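Local structure of AlyGC (Glaciecola chathamensis, 5GKD) at residues 256-261 and 604-609; 211-216 and 632-637; 35-40 and 93-98; 109-114 and 123-128. The protein cleaves alginate as a lyase of polysaccharide lyase family 6, probably by beta-elimination at a site that holds a calcium ion. One frame throughout, in Å; residues are numbered along the deposited sequence.

Contact 1 (256-261 and 604-609); sequences GVDHTG and VEYLTI
Tyr-606 OH donates to Asp-258 where the two parallel beta-helices of the chain face each other. The aspartate sits on a loop after strand 246-253 of the N-terminal beta-helix, and the tyrosine lies on strand 606-610 of the C-terminal beta-helix. The CA atoms of the pair are 11.7 Å apart, so side chains alone span the distance. Followed outward, the aspartate closes on one atom: its CB lies 4.1 Å and its CG 3.8 Å from Tyr-606 OH, and OD2 takes the phenol hydrogen at 2.8 Å. The bond uses the anti lone pair of OD2, the one turned away from the other carboxylate oxygen, and the carboxylate and ring planes stand 35° apart. With CG trans to the backbone N (chi1 -158°), the carboxylate is swung out to the phenol. The same hydroxyl is also hydrogen-bonded to Arg-234, which forms a salt bridge with Glu-605. A type II turn from Val-257 to Thr-260 presents the aspartate; Thr-260 OG1 bonds to Val-257 O at 2.8 Å, whereas the backbone bond closing the turn is weak. Next in the turn, His-259 hydrogen-bonds through NE2 to His-637, and its ring stacks on Phe-634. The edge of this imidazole points to the phenol as well, with His-259 CD2 3.8 Å from Tyr-606 OH and in the ring plane.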
# COMPACT_ATOMS: atom_id res chain seq x y z
N GLY A 256 34.81 9.46 -11.62
CA GLY A 256 34.62 10.01 -10.29
C GLY A 256 33.19 10.03 -9.77
O GLY A 256 32.95 10.61 -8.71
N VAL A 257 32.24 9.41 -10.46
CA VAL A 257 30.86 9.36 -9.97
C VAL A 257 30.77 8.45 -8.75
O VAL A 257 31.49 7.45 -8.62
CB VAL A 257 29.93 8.89 -11.11
CG1 VAL A 257 28.52 8.59 -10.59
CG2 VAL A 257 29.87 9.94 -12.20
N ASP A 258 29.88 8.82 -7.83
CA ASP A 258 29.76 8.16 -6.53
C ASP A 258 29.42 6.68 -6.70
O ASP A 258 28.58 6.31 -7.51
CB ASP A 258 28.66 8.84 -5.68
CG ASP A 258 28.83 8.59 -4.18
OD1 ASP A 258 30.00 8.45 -3.74
OD2 ASP A 258 27.82 8.54 -3.41
N HIS A 259 30.09 5.84 -5.92
CA HIS A 259 29.78 4.42 -5.85
C HIS A 259 29.98 3.68 -7.19
O HIS A 259 29.28 2.70 -7.47
CB HIS A 259 28.35 4.21 -5.33
CG HIS A 259 28.20 4.46 -3.87
ND1 HIS A 259 28.88 3.75 -2.91
CD2 HIS A 259 27.43 5.35 -3.19
CE1 HIS A 259 28.55 4.19 -1.71
NE2 HIS A 259 27.67 5.16 -1.85
N THR A 260 30.93 4.09 -8.02
CA THR A 260 31.30 3.32 -9.21
C THR A 260 32.35 2.25 -8.87
O THR A 260 33.40 2.57 -8.31
CB THR A 260 31.83 4.25 -10.30
OG1 THR A 260 32.78 5.17 -9.74
CG2 THR A 260 30.72 5.03 -10.96
N GLY A 261 32.07 0.99 -9.20
CA GLY A 261 33.06 -0.11 -9.13
C GLY A 261 33.53 -0.52 -10.54
O GLY A 261 33.13 0.11 -11.48
N VAL A 604 14.84 5.63 0.60
CA VAL A 604 15.60 6.83 0.26
C VAL A 604 17.09 6.50 0.12
O VAL A 604 17.68 5.84 0.98
CB VAL A 604 15.39 7.95 1.30
CG1 VAL A 604 15.79 7.48 2.71
CG2 VAL A 604 16.15 9.21 0.91
N GLU A 605 17.71 6.98 -0.96
CA GLU A 605 19.14 6.77 -1.14
C GLU A 605 19.96 7.80 -0.36
O GLU A 605 20.88 7.43 0.37
CB GLU A 605 19.51 6.79 -2.63
CG GLU A 605 20.94 6.34 -2.92
CD GLU A 605 21.22 4.88 -2.59
OE1 GLU A 605 20.28 4.09 -2.37
OE2 GLU A 605 22.41 4.50 -2.55
N TYR A 606 19.65 9.09 -0.52
CA TYR A 606 20.33 10.19 0.16
C TYR A 606 19.30 11.07 0.86
O TYR A 606 18.50 11.72 0.19
CB TYR A 606 21.14 11.04 -0.81
CG TYR A 606 22.19 10.31 -1.57
CD1 TYR A 606 23.46 10.09 -1.02
CD2 TYR A 606 21.94 9.85 -2.84
CE1 TYR A 606 24.44 9.41 -1.74
CE2 TYR A 606 22.89 9.18 -3.55
CZ TYR A 606 24.13 8.95 -3.00
OH TYR A 606 25.05 8.29 -3.76
N LEU A 607 19.34 11.10 2.18
CA LEU A 607 18.60 12.06 2.98
C LEU A 607 19.59 13.11 3.50
O LEU A 607 20.51 12.76 4.25
CB LEU A 607 17.92 11.37 4.16
CG LEU A 607 16.66 11.92 4.81
CD1 LEU A 607 16.69 11.65 6.29
CD2 LEU A 607 16.37 13.35 4.50
N THR A 608 19.39 14.37 3.11
CA THR A 608 20.28 15.45 3.53
C THR A 608 19.47 16.60 4.12
O THR A 608 18.54 17.09 3.48
CB THR A 608 21.14 15.96 2.37
OG1 THR A 608 22.01 14.92 1.93
CG2 THR A 608 21.99 17.14 2.80
N ILE A 609 19.82 17.02 5.34
CA ILE A 609 19.20 18.18 6.00
C ILE A 609 20.33 19.05 6.54
O ILE A 609 21.04 18.63 7.46
CB ILE A 609 18.25 17.79 7.13
CG1 ILE A 609 17.07 16.97 6.62
CG2 ILE A 609 17.70 19.02 7.83
CD1 ILE A 609 16.13 16.54 7.73

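Contact 2 (211-216 and 632-637); sequences GEVEII and STFGPH. With CA (calcium ion), chain E.
Glu-212 OE2, 4.4 Å from Ser-632 CB across the interface, is gripped twice: it binds the calcium ion at 2.5 Å and accepts a hydrogen bond from Glu-214 N at 3.1 Å. This second partner comes on the anti side of the oxygen, 15° out of the carboxylate plane. The other oxygen, OE1, also binds the metal and receives the backbone N-H groups of Gly-181 and Gly-182, so the carboxylate is bidentate and fixed at both ends. The site lies on the N-terminal parallel beta-helix, where Glu-214 OE1 binds the ion at 2.4 Å and Asn-180 and Glu-183 complete the protein ligands. Glu-214 further lines the carbonate pocket with Arg-240, Arg-264 and Tyr-303.

The loop 632-637 of the C-terminal beta-helix reaches this site without binding the metal directly. A calcium-bound water donates to Ser-632 OG, which also bonds to Asp-630, making the serine a second-shell residue. Its carbonyl fastens the backbone of 211-216: Val-213 N donates to Ser-632 O at 3.0 Å with an N-H...O angle of 154°, the donor lying out of the carbonyl plane by 26°. Beside this bond the valine supplies the apolar part of the interface. The valine and phenylalanine side chains cross at about a right angle, which brings CG2, trans to the backbone N, to the CZ end of the Phe-634 ring, and the other valine methyl, CG1, rests 3.5 Å from Ser-632 O. The closest apolar approach is Val-213 CG2 to Phe-634 CZ, 3.6 Å.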
# COMPACT_ATOMS: atom_id res chain seq x y z
N GLY A 211 21.40 -0.35 -11.05
CA GLY A 211 20.37 -1.08 -10.32
C GLY A 211 20.78 -1.45 -8.91
O GLY A 211 19.97 -1.37 -7.98
N GLU A 212 22.05 -1.83 -8.72
CA GLU A 212 22.54 -2.38 -7.46
C GLU A 212 24.04 -2.63 -7.53
O GLU A 212 24.68 -2.29 -8.53
CB GLU A 212 21.83 -3.68 -7.11
CG GLU A 212 22.00 -4.73 -8.20
CD GLU A 212 22.03 -6.14 -7.65
OE1 GLU A 212 20.98 -6.81 -7.59
OE2 GLU A 212 23.12 -6.57 -7.25
N VAL A 213 24.61 -3.28 -6.52
CA VAL A 213 26.06 -3.46 -6.51
C VAL A 213 26.55 -4.32 -7.67
O VAL A 213 27.67 -4.14 -8.16
CB VAL A 213 26.53 -4.03 -5.16
CG1 VAL A 213 26.15 -5.49 -5.03
CG2 VAL A 213 28.04 -3.83 -5.01
N GLU A 214 25.74 -5.26 -8.14
CA GLU A 214 26.14 -6.12 -9.25
C GLU A 214 25.54 -5.58 -10.54
O GLU A 214 24.32 -5.64 -10.73
CB GLU A 214 25.71 -7.56 -9.03
CG GLU A 214 26.32 -8.25 -7.83
CD GLU A 214 25.84 -9.68 -7.74
OE1 GLU A 214 24.65 -9.88 -7.47
OE2 GLU A 214 26.64 -10.60 -7.98
N ILE A 215 26.39 -5.04 -11.41
CA ILE A 215 26.00 -4.80 -12.80
C ILE A 215 25.87 -6.13 -13.53
O ILE A 215 24.82 -6.45 -14.09
CB ILE A 215 27.03 -3.90 -13.50
CG1 ILE A 215 27.18 -2.54 -12.83
CG2 ILE A 215 26.70 -3.73 -14.99
CD1 ILE A 215 28.47 -1.87 -13.25
N ILE A 216 26.95 -6.90 -13.55
CA ILE A 216 26.98 -8.28 -14.02
C ILE A 216 27.16 -9.19 -12.81
O ILE A 216 28.03 -8.94 -11.98
CB ILE A 216 28.12 -8.52 -15.03
CG1 ILE A 216 27.94 -7.63 -16.27
CG2 ILE A 216 28.20 -9.98 -15.37
CD1 ILE A 216 29.02 -7.79 -17.31
N SER A 632 23.63 -5.78 -0.76
CA SER A 632 23.63 -5.52 -2.19
C SER A 632 23.49 -4.06 -2.56
O SER A 632 23.42 -3.76 -3.76
CB SER A 632 22.52 -6.31 -2.85
OG SER A 632 22.65 -7.68 -2.56
N THR A 633 23.45 -3.15 -1.59
CA THR A 633 23.12 -1.75 -1.83
C THR A 633 24.07 -0.85 -1.05
O THR A 633 24.90 -1.31 -0.27
CB THR A 633 21.66 -1.45 -1.44
OG1 THR A 633 21.47 -1.76 -0.06
CG2 THR A 633 20.70 -2.28 -2.26
N PHE A 634 23.95 0.46 -1.26
CA PHE A 634 24.84 1.42 -0.64
C PHE A 634 24.14 2.40 0.29
O PHE A 634 24.82 3.09 1.06
CB PHE A 634 25.60 2.22 -1.72
CG PHE A 634 26.25 1.36 -2.76
CD1 PHE A 634 27.12 0.35 -2.40
CD2 PHE A 634 25.98 1.56 -4.10
CE1 PHE A 634 27.73 -0.44 -3.35
CE2 PHE A 634 26.59 0.76 -5.07
CZ PHE A 634 27.47 -0.24 -4.69
N GLY A 635 22.82 2.47 0.24
CA GLY A 635 22.06 3.43 1.01
C GLY A 635 21.20 2.76 2.04
O GLY A 635 21.17 1.54 2.14
N PRO A 636 20.49 3.56 2.85
CA PRO A 636 20.46 5.02 2.89
C PRO A 636 21.74 5.71 3.36
O PRO A 636 22.51 5.17 4.13
CB PRO A 636 19.34 5.31 3.89
CG PRO A 636 18.49 4.10 3.86
CD PRO A 636 19.45 2.96 3.70
N HIS A 637 21.97 6.92 2.84
CA HIS A 637 22.95 7.85 3.37
C HIS A 637 22.18 8.95 4.07
O HIS A 637 21.34 9.60 3.45
CB HIS A 637 23.82 8.47 2.28
CG HIS A 637 24.43 7.50 1.31
ND1 HIS A 637 23.69 6.82 0.37
CD2 HIS A 637 25.72 7.16 1.10
CE1 HIS A 637 24.50 6.07 -0.36
NE2 HIS A 637 25.74 6.26 0.06
CA CA E . 22.62 -8.88 -6.55
O HOH W 1 23.97 -8.54 -4.48

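Contact 3 (35-40 and 93-98); sequences EVLFEA and FRRNKD. With PO4 (phosphate ion), chain I; PO4 (phosphate ion), chain G.
Leu-37 CD2 lies over one face of the Arg-95 guanidinium, 3.8 Å from NE and displaced toward the rim, while its CD1 touches the aliphatic CB and CG of the same arginine. Both side chains reach across because CG is trans to the backbone N in each (chi1 174° for Leu-37). This is the packed part. Further out the contact turns polar and looser: Glu-39 OE2 forms a salt bridge with Arg-95 NH1 at 2.9 Å, but the N-H...O angle of 121° makes the hydrogen bond weak, and the two flat groups stand 80° apart. A water donates to Glu-39 OE1. At the guanidinium's NE/NH2 edge a phosphate, probably from the crystallisation liquor, accepts at O3 from Arg-95 NE (2.9 Å) and at O2 from Arg-95 NH2 (2.6 Å). Arg-94 extends at roughly a right angle to Arg-95 to a second phosphate, bonding its O2 from NH1 at 2.9 Å; a leucine in its place would probably leave that anion more weakly held, by Tyr-129 and Arg-153. Asn-96 makes an Asx turn to Asp-98 N. Strand 35-41 and the corner at Arg-95 lie two coils apart, with Arg-67 between, the stacked-coil arrangement of a parallel beta-helix.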
# COMPACT_ATOMS: atom_id res chain seq x y z
N GLU A 35 1.03 -11.10 -27.34
CA GLU A 35 1.92 -12.13 -26.79
C GLU A 35 2.40 -13.01 -27.94
O GLU A 35 1.69 -13.91 -28.39
CB GLU A 35 1.20 -12.96 -25.73
CG GLU A 35 0.85 -12.19 -24.48
CD GLU A 35 0.14 -13.03 -23.43
OE1 GLU A 35 0.79 -13.89 -22.79
OE2 GLU A 35 -1.06 -12.81 -23.22
N VAL A 36 3.62 -12.75 -28.42
CA VAL A 36 4.15 -13.39 -29.61
C VAL A 36 4.78 -14.72 -29.22
O VAL A 36 5.67 -14.75 -28.37
CB VAL A 36 5.18 -12.49 -30.31
CG1 VAL A 36 5.76 -13.20 -31.52
CG2 VAL A 36 4.56 -11.14 -30.68
N LEU A 37 4.32 -15.80 -29.82
CA LEU A 37 4.97 -17.10 -29.71
C LEU A 37 5.52 -17.43 -31.08
O LEU A 37 4.76 -17.76 -32.00
CB LEU A 37 4.02 -18.19 -29.21
CG LEU A 37 4.56 -19.63 -29.19
CD1 LEU A 37 5.86 -19.70 -28.42
CD2 LEU A 37 3.54 -20.62 -28.62
N PHE A 38 6.84 -17.30 -31.23
CA PHE A 38 7.55 -17.53 -32.48
C PHE A 38 8.14 -18.93 -32.38
O PHE A 38 9.26 -19.12 -31.90
CB PHE A 38 8.63 -16.49 -32.69
CG PHE A 38 9.29 -16.55 -34.04
CD1 PHE A 38 8.55 -16.85 -35.17
CD2 PHE A 38 10.63 -16.29 -34.19
CE1 PHE A 38 9.17 -16.89 -36.41
CE2 PHE A 38 11.24 -16.32 -35.42
CZ PHE A 38 10.52 -16.63 -36.53
N GLU A 39 7.38 -19.92 -32.83
CA GLU A 39 7.73 -21.32 -32.69
C GLU A 39 7.76 -21.92 -34.08
O GLU A 39 6.70 -22.08 -34.71
CB GLU A 39 6.74 -22.06 -31.78
CG GLU A 39 6.96 -23.57 -31.76
CD GLU A 39 6.23 -24.25 -30.64
OE1 GLU A 39 6.74 -25.26 -30.13
OE2 GLU A 39 5.13 -23.77 -30.28
N ALA A 40 8.96 -22.22 -34.54
CA ALA A 40 9.20 -22.67 -35.90
C ALA A 40 10.55 -23.38 -35.93
O ALA A 40 11.29 -23.41 -34.94
CB ALA A 40 9.16 -21.51 -36.88
N PHE A 93 13.80 -17.22 -24.62
CA PHE A 93 14.25 -18.18 -25.61
C PHE A 93 13.68 -19.57 -25.33
O PHE A 93 14.39 -20.58 -25.32
CB PHE A 93 15.78 -18.22 -25.64
CG PHE A 93 16.41 -17.06 -26.36
CD1 PHE A 93 16.53 -15.82 -25.73
CD2 PHE A 93 16.92 -17.21 -27.64
CE1 PHE A 93 17.12 -14.76 -26.38
CE2 PHE A 93 17.52 -16.15 -28.28
CZ PHE A 93 17.61 -14.93 -27.66
N ARG A 94 12.38 -19.61 -25.06
CA ARG A 94 11.65 -20.86 -24.88
C ARG A 94 10.17 -20.57 -25.00
O ARG A 94 9.72 -19.43 -24.81
CB ARG A 94 11.95 -21.51 -23.51
CG ARG A 94 11.23 -20.82 -22.39
CD ARG A 94 11.54 -21.38 -21.02
NE ARG A 94 10.78 -20.65 -20.02
CZ ARG A 94 10.67 -21.00 -18.74
NH1 ARG A 94 9.95 -20.25 -17.93
NH2 ARG A 94 11.27 -22.09 -18.27
N ARG A 95 9.41 -21.62 -25.32
CA ARG A 95 7.97 -21.59 -25.08
C ARG A 95 7.66 -21.81 -23.61
O ARG A 95 6.88 -21.06 -23.01
CB ARG A 95 7.28 -22.67 -25.93
CG ARG A 95 5.78 -22.76 -25.64
CD ARG A 95 5.10 -23.75 -26.57
NE ARG A 95 3.66 -23.69 -26.41
CZ ARG A 95 2.77 -24.18 -27.28
NH1 ARG A 95 3.19 -24.78 -28.38
NH2 ARG A 95 1.48 -24.06 -27.03
N ASN A 96 8.24 -22.85 -23.02
CA ASN A 96 8.07 -23.23 -21.62
C ASN A 96 9.23 -24.16 -21.29
O ASN A 96 10.10 -24.40 -22.12
CB ASN A 96 6.71 -23.89 -21.37
CG ASN A 96 6.45 -25.05 -22.31
OD1 ASN A 96 7.27 -25.97 -22.43
ND2 ASN A 96 5.32 -25.01 -22.98
N LYS A 97 9.23 -24.70 -20.06
CA LYS A 97 10.41 -25.42 -19.58
C LYS A 97 10.75 -26.64 -20.42
O LYS A 97 11.89 -27.10 -20.37
CB LYS A 97 10.23 -25.84 -18.12
CG LYS A 97 9.12 -26.83 -17.88
CD LYS A 97 8.98 -27.15 -16.39
CE LYS A 97 8.11 -28.39 -16.15
NZ LYS A 97 8.26 -28.93 -14.77
N ASP A 98 9.81 -27.18 -21.18
CA ASP A 98 10.06 -28.38 -21.95
C ASP A 98 10.27 -28.13 -23.44
O ASP A 98 10.59 -29.06 -24.17
CB ASP A 98 8.90 -29.37 -21.76
CG ASP A 98 8.75 -29.80 -20.31
OD1 ASP A 98 9.63 -30.54 -19.80
OD2 ASP A 98 7.77 -29.40 -19.67
P PO4 I . 1.15 -21.43 -24.50
O1 PO4 I . 0.98 -20.00 -24.95
O2 PO4 I . 0.41 -22.36 -25.44
O3 PO4 I . 2.61 -21.83 -24.47
O4 PO4 I . 0.58 -21.55 -23.11
P PO4 G . 11.75 -20.32 -14.74
O1 PO4 G . 12.91 -20.60 -15.67
O2 PO4 G . 10.47 -20.99 -15.21
O3 PO4 G . 11.56 -18.82 -14.68
O4 PO4 G . 12.05 -20.85 -13.36
O HOH W 2 5.29 -27.08 -28.74

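Contact 4 (109-114 and 123-128); sequences VVIDNF and DSWVMV
Strand 109-112 and strand 124-128 share no clear backbone hydrogen bond: their nearest CA atoms, Ile-111 and Trp-125, are 7.9 Å apart, and the chain turns a corner at Trp-125. Side chains fill the distance. Ile-111 CG2 sits over the indole, 3.5 Å from the centroid of the six-membered ring and 17° off its normal, which meets the definition of a CH-pi contact; its closest ring atom is Trp-125 CE3 at 3.4 Å. The methyl gets there because CG2 is trans to the backbone N, while CG1 (chi1 -55°) carries CD1 toward Val-126 CG2. Phe-114 CB covers the same indole face nearer the outer edge, 4.1 Å from Trp-125 CZ2. An alanine at Trp-125 is likely to open a gap beneath Ile-111 and Phe-114 and deprive the isoleucine methyl of its aromatic face.

Polar groups beside the indole have their own partners. Water 3 lies 2.8 Å from Phe-114 O and equally near Asp-123 OD2, though it has more acceptors close by than protons to give; the other carboxylate oxygen forms a salt bridge with Lys-143. Asn-113 ND2 donates almost straight to Asp-112 OD1 (2.9 Å, 176°), with the acceptor in the amide plane, and Asn-113 OD1 bonds to Arg-144. Ile-91 and Leu-140 also pack on Ile-111, and Val-90 on Trp-125. Strands 105-112 and 124-128 belong to different faces of the coil, and their side chains meet inside it, as in the interior of a pectate-lyase-like parallel beta-helix.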
# COMPACT_ATOMS: atom_id res chain seq x y z
N VAL A 109 16.50 -5.31 -31.40
CA VAL A 109 15.23 -4.98 -30.77
C VAL A 109 15.47 -4.10 -29.55
O VAL A 109 16.47 -4.22 -28.83
CB VAL A 109 14.34 -6.20 -30.44
CG1 VAL A 109 14.80 -7.46 -31.11
CG2 VAL A 109 14.08 -6.36 -28.96
N VAL A 110 14.53 -3.18 -29.36
CA VAL A 110 14.56 -2.18 -28.31
C VAL A 110 13.54 -2.58 -27.25
O VAL A 110 12.41 -2.95 -27.58
CB VAL A 110 14.22 -0.79 -28.87
CG1 VAL A 110 14.12 0.22 -27.75
CG2 VAL A 110 15.23 -0.35 -29.93
N ILE A 111 13.93 -2.50 -25.99
CA ILE A 111 12.99 -2.49 -24.88
C ILE A 111 13.23 -1.20 -24.11
O ILE A 111 14.31 -1.00 -23.55
CB ILE A 111 13.13 -3.71 -23.97
CG1 ILE A 111 13.02 -5.00 -24.79
CG2 ILE A 111 12.09 -3.62 -22.85
CD1 ILE A 111 13.11 -6.28 -23.95
N ASP A 112 12.21 -0.34 -24.08
CA ASP A 112 12.35 1.03 -23.59
C ASP A 112 11.30 1.27 -22.51
O ASP A 112 10.11 1.47 -22.82
CB ASP A 112 12.20 2.02 -24.74
CG ASP A 112 12.41 3.45 -24.31
OD1 ASP A 112 12.54 3.71 -23.11
OD2 ASP A 112 12.42 4.33 -25.19
N ASN A 113 11.73 1.24 -21.26
CA ASN A 113 10.87 1.58 -20.13
C ASN A 113 9.58 0.77 -20.12
O ASN A 113 8.51 1.26 -19.78
CB ASN A 113 10.58 3.08 -20.12
CG ASN A 113 11.69 3.86 -19.45
OD1 ASN A 113 11.69 4.02 -18.23
ND2 ASN A 113 12.66 4.30 -20.24
N PHE A 114 9.70 -0.51 -20.49
CA PHE A 114 8.63 -1.50 -20.49
C PHE A 114 8.44 -2.12 -19.11
O PHE A 114 8.44 -3.35 -18.95
CB PHE A 114 8.97 -2.57 -21.53
CG PHE A 114 7.80 -3.27 -22.13
CD1 PHE A 114 6.95 -2.60 -22.99
CD2 PHE A 114 7.61 -4.62 -21.91
CE1 PHE A 114 5.89 -3.27 -23.59
CE2 PHE A 114 6.56 -5.30 -22.51
CZ PHE A 114 5.69 -4.62 -23.34
N ASP A 123 9.99 -9.04 -12.60
CA ASP A 123 10.08 -9.75 -13.87
C ASP A 123 11.50 -9.58 -14.40
O ASP A 123 12.35 -8.95 -13.79
CB ASP A 123 9.02 -9.26 -14.88
CG ASP A 123 9.18 -7.78 -15.26
OD1 ASP A 123 10.19 -7.12 -14.90
OD2 ASP A 123 8.28 -7.26 -15.94
N SER A 124 11.75 -10.18 -15.56
CA SER A 124 13.01 -10.01 -16.26
C SER A 124 12.68 -9.62 -17.69
O SER A 124 11.60 -9.93 -18.19
CB SER A 124 13.84 -11.28 -16.24
OG SER A 124 14.52 -11.42 -15.01
N TRP A 125 13.60 -8.94 -18.34
CA TRP A 125 13.29 -8.51 -19.70
C TRP A 125 13.76 -9.51 -20.74
O TRP A 125 13.06 -9.70 -21.75
CB TRP A 125 13.89 -7.13 -19.97
CG TRP A 125 13.04 -6.03 -19.40
CD1 TRP A 125 11.90 -6.16 -18.63
CD2 TRP A 125 13.24 -4.62 -19.57
NE1 TRP A 125 11.41 -4.93 -18.30
CE2 TRP A 125 12.20 -3.97 -18.87
CE3 TRP A 125 14.20 -3.85 -20.23
CZ2 TRP A 125 12.10 -2.59 -18.83
CZ3 TRP A 125 14.10 -2.48 -20.17
CH2 TRP A 125 13.06 -1.87 -19.48
N VAL A 126 14.91 -10.15 -20.54
CA VAL A 126 15.42 -11.16 -21.46
C VAL A 126 15.87 -12.38 -20.66
O VAL A 126 16.68 -12.24 -19.73
CB VAL A 126 16.58 -10.62 -22.31
CG1 VAL A 126 17.02 -11.63 -23.33
CG2 VAL A 126 16.19 -9.28 -22.97
N MET A 127 15.39 -13.56 -21.03
CA MET A 127 15.80 -14.83 -20.43
C MET A 127 16.23 -15.78 -21.52
O MET A 127 15.43 -16.09 -22.42
CB MET A 127 14.68 -15.46 -19.60
CG MET A 127 14.26 -14.63 -18.43
SD MET A 127 15.47 -14.52 -17.10
CE MET A 127 15.26 -16.07 -16.35
N VAL A 128 17.47 -16.27 -21.44
CA VAL A 128 18.03 -17.16 -22.46
C VAL A 128 18.00 -18.59 -21.94
O VAL A 128 18.43 -18.86 -20.81
CB VAL A 128 19.47 -16.75 -22.83
CG1 VAL A 128 19.87 -17.40 -24.16
CG2 VAL A 128 19.58 -15.26 -22.95
O HOH W 3 7.85 -6.02 -18.40

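From the N terminus, contact 3 closes a loop of 52 residues over the first coils, and contact 4, opening at 109, closes a much shorter one of eight, before either long-range contact opens. The two touch where Phe-93 N lies 3.0 Å from Met-127 O, a probable hydrogen bond between neighbouring coils of the N-terminal beta-helix. Contact 2 opens at 211 and contact 1 at 256; contact 1 closes at 609 and contact 2 at 637, so contact 1 lies wholly within contact 2. Both tie the N-terminal beta-helix to the C-terminal beta-helix, and they join through Leu-607 N and His-637 O, 2.8 Å apart. Contacts 1 and 3 are the most distant, their centres about 41 Å apart.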